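Local atomic coordinates of methyltransferase (Streptococcus mutans, PDB entry 2B78), a protein that probably transfers methyl groups from S-adenosylmethionine, perhaps to RNA, although its substrate has not been established. Residues 237-251 and 264-276. Numbering follows the deposited sequence.
Sequences ATTSVDLAKRSRALS and NHQLVVMDVFDYF
Val241 and Val268 pair as neighbours on adjacent parallel strands, 237-242 and 265-269, and Val241 illustrates how one branched side chain can serve both a sheet and helix 272-281 packed against it. Its CB carries two methyls. CG1, anti to the backbone N (chi1 -172°), meets Met270 O at 3.7 Å and Tyr275 CB at 4.1 Å. CG2 lies beside Val268 CB and also sits over the centre of the Tyr275 ring, 3.9 Å from its centroid and 5° off the normal, a CH-pi contact. Thr239 CG2 meets the hydroxyl, Tyr275 OH, which bonds to Tyr286 on strand 286-291.

On the other face, facing helix 247-257, Val269 CG2 lies 3.3 Å from Arg248 CZ, over the guanidinium plane, and Leu267 CD1 packs 3.6 Å from Ser251 CB. Thr238 OG1 shares a hydrogen bond of 3.0 Å with His265 ND1, and one water links Thr238 OG1, Ser240 OG and Gln266 O; Ser240 OG also hydrogen-bonds Ser227 OG on helix 225-232.

The backbones are joined by regular bonds up to Met270 N, which meets Asp242 O from above the carbonyl plane as the strands end. Asp242, closing strand 237-242, and Asp271, at the N-cap of helix 272-281, both lie at these C-terminal ends; both bind S-adenosyl-L-homocysteine, which is absent from this chain. Strand 237-242, helix 247-257 and strand 265-269 form a beta-alpha-beta crossover, with 265-269 outermost in the sheet of a Rossmann-like methyltransferase domain.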
# COMPACT_ATOMS: atom_id res chain seq x y z
N ALA A 237 -7.22 2.13 -25.87
CA ALA A 237 -6.91 0.72 -25.75
C ALA A 237 -5.96 0.51 -24.57
O ALA A 237 -5.30 1.43 -24.14
CB ALA A 237 -6.25 0.22 -27.04
N THR A 238 -5.90 -0.71 -24.04
CA THR A 238 -4.97 -0.96 -22.95
C THR A 238 -4.40 -2.35 -23.06
O THR A 238 -5.08 -3.29 -23.51
CB THR A 238 -5.62 -0.82 -21.55
OG1 THR A 238 -6.43 -1.98 -21.28
CG2 THR A 238 -6.47 0.42 -21.47
N THR A 239 -3.14 -2.48 -22.69
CA THR A 239 -2.46 -3.76 -22.70
C THR A 239 -1.94 -3.92 -21.29
O THR A 239 -1.18 -3.08 -20.81
CB THR A 239 -1.30 -3.77 -23.68
OG1 THR A 239 -1.80 -3.54 -25.01
CG2 THR A 239 -0.57 -5.11 -23.63
N SER A 240 -2.34 -4.99 -20.62
CA SER A 240 -1.94 -5.25 -19.24
C SER A 240 -0.99 -6.44 -19.21
O SER A 240 -1.34 -7.54 -19.65
CB SER A 240 -3.18 -5.52 -18.40
OG SER A 240 -4.15 -4.51 -18.61
N VAL A 241 0.20 -6.22 -18.67
CA VAL A 241 1.21 -7.28 -18.62
C VAL A 241 1.62 -7.71 -17.22
O VAL A 241 2.06 -6.88 -16.41
CB VAL A 241 2.47 -6.85 -19.39
CG1 VAL A 241 3.43 -8.05 -19.51
CG2 VAL A 241 2.10 -6.30 -20.75
N ASP A 242 1.49 -9.01 -16.94
CA ASP A 242 1.89 -9.54 -15.64
C ASP A 242 2.52 -10.91 -15.84
O ASP A 242 2.12 -11.67 -16.72
CB ASP A 242 0.69 -9.68 -14.70
CG ASP A 242 1.11 -9.75 -13.24
OD1 ASP A 242 1.44 -8.68 -12.68
OD2 ASP A 242 1.13 -10.85 -12.65
N LEU A 243 3.50 -11.23 -15.00
CA LEU A 243 4.17 -12.51 -15.10
C LEU A 243 3.30 -13.70 -14.67
O LEU A 243 3.55 -14.82 -15.10
CB LEU A 243 5.43 -12.49 -14.22
CG LEU A 243 6.21 -13.80 -14.11
CD1 LEU A 243 6.90 -14.10 -15.44
CD2 LEU A 243 7.23 -13.69 -12.99
N ALA A 244 2.28 -13.45 -13.85
CA ALA A 244 1.44 -14.53 -13.33
C ALA A 244 0.17 -14.93 -14.10
O ALA A 244 -0.68 -14.09 -14.41
CB ALA A 244 1.07 -14.23 -11.88
N LYS A 245 0.06 -16.22 -14.39
CA LYS A 245 -1.10 -16.76 -15.11
C LYS A 245 -2.40 -16.36 -14.43
O LYS A 245 -3.43 -16.16 -15.08
CB LYS A 245 -1.00 -18.29 -15.18
CG LYS A 245 0.18 -18.82 -15.97
CD LYS A 245 0.25 -20.35 -15.92
CE LYS A 245 1.42 -20.87 -16.76
NZ LYS A 245 1.63 -22.35 -16.63
N ARG A 246 -2.36 -16.25 -13.10
CA ARG A 246 -3.53 -15.87 -12.31
C ARG A 246 -4.12 -14.53 -12.73
O ARG A 246 -5.32 -14.30 -12.56
CB ARG A 246 -3.16 -15.78 -10.83
CG ARG A 246 -2.79 -17.08 -10.16
CD ARG A 246 -2.56 -16.82 -8.68
NE ARG A 246 -3.70 -16.11 -8.10
CZ ARG A 246 -3.71 -15.55 -6.89
NH1 ARG A 246 -2.62 -15.60 -6.13
NH2 ARG A 246 -4.80 -14.93 -6.45
N SER A 247 -3.27 -13.65 -13.24
CA SER A 247 -3.72 -12.32 -13.65
C SER A 247 -4.87 -12.31 -14.65
O SER A 247 -5.68 -11.38 -14.64
CB SER A 247 -2.56 -11.52 -14.24
OG SER A 247 -2.07 -12.11 -15.43
N ARG A 248 -4.96 -13.32 -15.52
CA ARG A 248 -6.02 -13.34 -16.52
C ARG A 248 -7.44 -13.27 -15.95
O ARG A 248 -8.15 -12.29 -16.15
CB ARG A 248 -5.92 -14.59 -17.40
CG ARG A 248 -4.62 -14.71 -18.20
CD ARG A 248 -4.85 -15.46 -19.52
NE ARG A 248 -3.64 -15.65 -20.31
CZ ARG A 248 -2.71 -16.56 -20.05
NH1 ARG A 248 -2.86 -17.38 -19.01
NH2 ARG A 248 -1.65 -16.69 -20.84
N ALA A 249 -7.85 -14.32 -15.25
CA ALA A 249 -9.20 -14.34 -14.69
C ALA A 249 -9.49 -13.18 -13.74
O ALA A 249 -10.58 -12.59 -13.79
CB ALA A 249 -9.43 -15.67 -13.97
N LEU A 250 -8.52 -12.84 -12.90
CA LEU A 250 -8.67 -11.75 -11.93
C LEU A 250 -8.79 -10.39 -12.59
O LEU A 250 -9.39 -9.48 -12.03
CB LEU A 250 -7.50 -11.73 -10.95
CG LEU A 250 -7.30 -12.99 -10.11
CD1 LEU A 250 -6.17 -12.77 -9.13
CD2 LEU A 250 -8.59 -13.32 -9.38
N SER A 251 -8.20 -10.25 -13.77
CA SER A 251 -8.28 -8.99 -14.48
C SER A 251 -9.63 -8.90 -15.20
O SER A 251 -10.28 -7.86 -15.21
CB SER A 251 -7.13 -8.87 -15.48
OG SER A 251 -5.88 -8.86 -14.80
N ASN A 264 -10.61 -3.91 -27.41
CA ASN A 264 -9.37 -3.14 -27.38
C ASN A 264 -8.64 -3.23 -26.05
O ASN A 264 -7.87 -2.34 -25.70
CB ASN A 264 -9.65 -1.68 -27.73
CG ASN A 264 -10.09 -1.50 -29.17
OD1 ASN A 264 -11.16 -0.96 -29.44
ND2 ASN A 264 -9.27 -1.98 -30.10
N HIS A 265 -8.89 -4.30 -25.31
CA HIS A 265 -8.22 -4.48 -24.04
C HIS A 265 -7.59 -5.85 -24.06
O HIS A 265 -8.28 -6.87 -24.13
CB HIS A 265 -9.22 -4.33 -22.88
CG HIS A 265 -9.85 -2.96 -22.82
ND1 HIS A 265 -9.12 -1.83 -22.51
CD2 HIS A 265 -11.09 -2.54 -23.14
CE1 HIS A 265 -9.89 -0.76 -22.66
NE2 HIS A 265 -11.09 -1.16 -23.05
N GLN A 266 -6.26 -5.87 -24.02
CA GLN A 266 -5.48 -7.10 -24.06
C GLN A 266 -4.80 -7.44 -22.74
O GLN A 266 -4.21 -6.56 -22.09
CB GLN A 266 -4.40 -7.00 -25.13
CG GLN A 266 -4.88 -7.22 -26.57
CD GLN A 266 -5.80 -6.12 -27.07
OE1 GLN A 266 -5.47 -4.94 -27.01
NE2 GLN A 266 -6.96 -6.51 -27.58
N LEU A 267 -4.85 -8.71 -22.35
CA LEU A 267 -4.20 -9.17 -21.13
C LEU A 267 -3.08 -10.11 -21.57
O LEU A 267 -3.33 -11.10 -22.27
CB LEU A 267 -5.18 -9.93 -20.23
CG LEU A 267 -6.50 -9.27 -19.81
CD1 LEU A 267 -7.20 -10.21 -18.86
CD2 LEU A 267 -6.28 -7.92 -19.16
N VAL A 268 -1.86 -9.79 -21.16
CA VAL A 268 -0.68 -10.57 -21.51
C VAL A 268 -0.03 -11.18 -20.28
O VAL A 268 0.01 -10.56 -19.22
CB VAL A 268 0.36 -9.67 -22.22
CG1 VAL A 268 1.63 -10.45 -22.50
CG2 VAL A 268 -0.23 -9.09 -23.50
N VAL A 269 0.45 -12.41 -20.40
CA VAL A 269 1.15 -13.05 -19.29
C VAL A 269 2.56 -13.25 -19.77
O VAL A 269 2.84 -14.13 -20.59
CB VAL A 269 0.55 -14.42 -18.91
CG1 VAL A 269 1.32 -15.02 -17.73
CG2 VAL A 269 -0.92 -14.27 -18.54
N MET A 270 3.48 -12.43 -19.26
CA MET A 270 4.86 -12.51 -19.69
C MET A 270 5.76 -11.73 -18.75
O MET A 270 5.30 -10.82 -18.04
CB MET A 270 4.98 -11.92 -21.10
CG MET A 270 6.31 -12.16 -21.78
SD MET A 270 6.43 -11.27 -23.34
CE MET A 270 5.05 -11.92 -24.22
N ASP A 271 7.04 -12.09 -18.73
CA ASP A 271 8.01 -11.38 -17.91
C ASP A 271 8.06 -9.97 -18.51
O ASP A 271 8.02 -9.81 -19.74
CB ASP A 271 9.38 -12.06 -18.04
CG ASP A 271 10.46 -11.30 -17.33
OD1 ASP A 271 10.60 -11.45 -16.09
OD2 ASP A 271 11.17 -10.55 -18.02
N VAL A 272 8.12 -8.94 -17.67
CA VAL A 272 8.12 -7.57 -18.17
C VAL A 272 9.31 -7.24 -19.07
O VAL A 272 9.16 -6.50 -20.04
CB VAL A 272 8.03 -6.55 -17.00
CG1 VAL A 272 8.32 -5.14 -17.49
CG2 VAL A 272 6.62 -6.59 -16.40
N PHE A 273 10.48 -7.78 -18.77
CA PHE A 273 11.62 -7.51 -19.64
C PHE A 273 11.45 -8.25 -20.95
O PHE A 273 11.85 -7.76 -22.01
CB PHE A 273 12.93 -7.90 -18.96
CG PHE A 273 13.36 -6.94 -17.90
CD1 PHE A 273 13.78 -5.65 -18.25
CD2 PHE A 273 13.31 -7.29 -16.56
CE1 PHE A 273 14.13 -4.72 -17.26
CE2 PHE A 273 13.67 -6.36 -15.56
CZ PHE A 273 14.07 -5.08 -15.91
N ASP A 274 10.83 -9.43 -20.90
CA ASP A 274 10.60 -10.18 -22.13
C ASP A 274 9.58 -9.40 -22.97
O ASP A 274 9.62 -9.45 -24.21
CB ASP A 274 10.07 -11.59 -21.85
CG ASP A 274 11.16 -12.54 -21.37
OD1 ASP A 274 12.35 -12.30 -21.65
OD2 ASP A 274 10.82 -13.55 -20.72
N TYR A 275 8.67 -8.70 -22.30
CA TYR A 275 7.69 -7.93 -23.05
C TYR A 275 8.33 -6.71 -23.70
O TYR A 275 7.93 -6.30 -24.79
CB TYR A 275 6.52 -7.47 -22.17
CG TYR A 275 5.39 -6.91 -23.02
CD1 TYR A 275 4.53 -7.76 -23.71
CD2 TYR A 275 5.25 -5.54 -23.21
CE1 TYR A 275 3.56 -7.27 -24.58
CE2 TYR A 275 4.28 -5.02 -24.09
CZ TYR A 275 3.44 -5.90 -24.77
OH TYR A 275 2.49 -5.42 -25.64
N PHE A 276 9.33 -6.12 -23.04
CA PHE A 276 10.00 -4.96 -23.60
C PHE A 276 10.63 -5.37 -24.92
O PHE A 276 10.51 -4.68 -25.93
CB PHE A 276 11.09 -4.43 -22.65
CG PHE A 276 10.57 -3.50 -21.58
CD1 PHE A 276 9.70 -2.47 -21.90
CD2 PHE A 276 11.00 -3.64 -20.26
CE1 PHE A 276 9.26 -1.57 -20.92
CE2 PHE A 276 10.57 -2.75 -19.27
CZ PHE A 276 9.69 -1.72 -19.60
O HOH W 1 -5.88 -4.72 -20.72
O HOH W 2 -2.35 -10.55 -17.72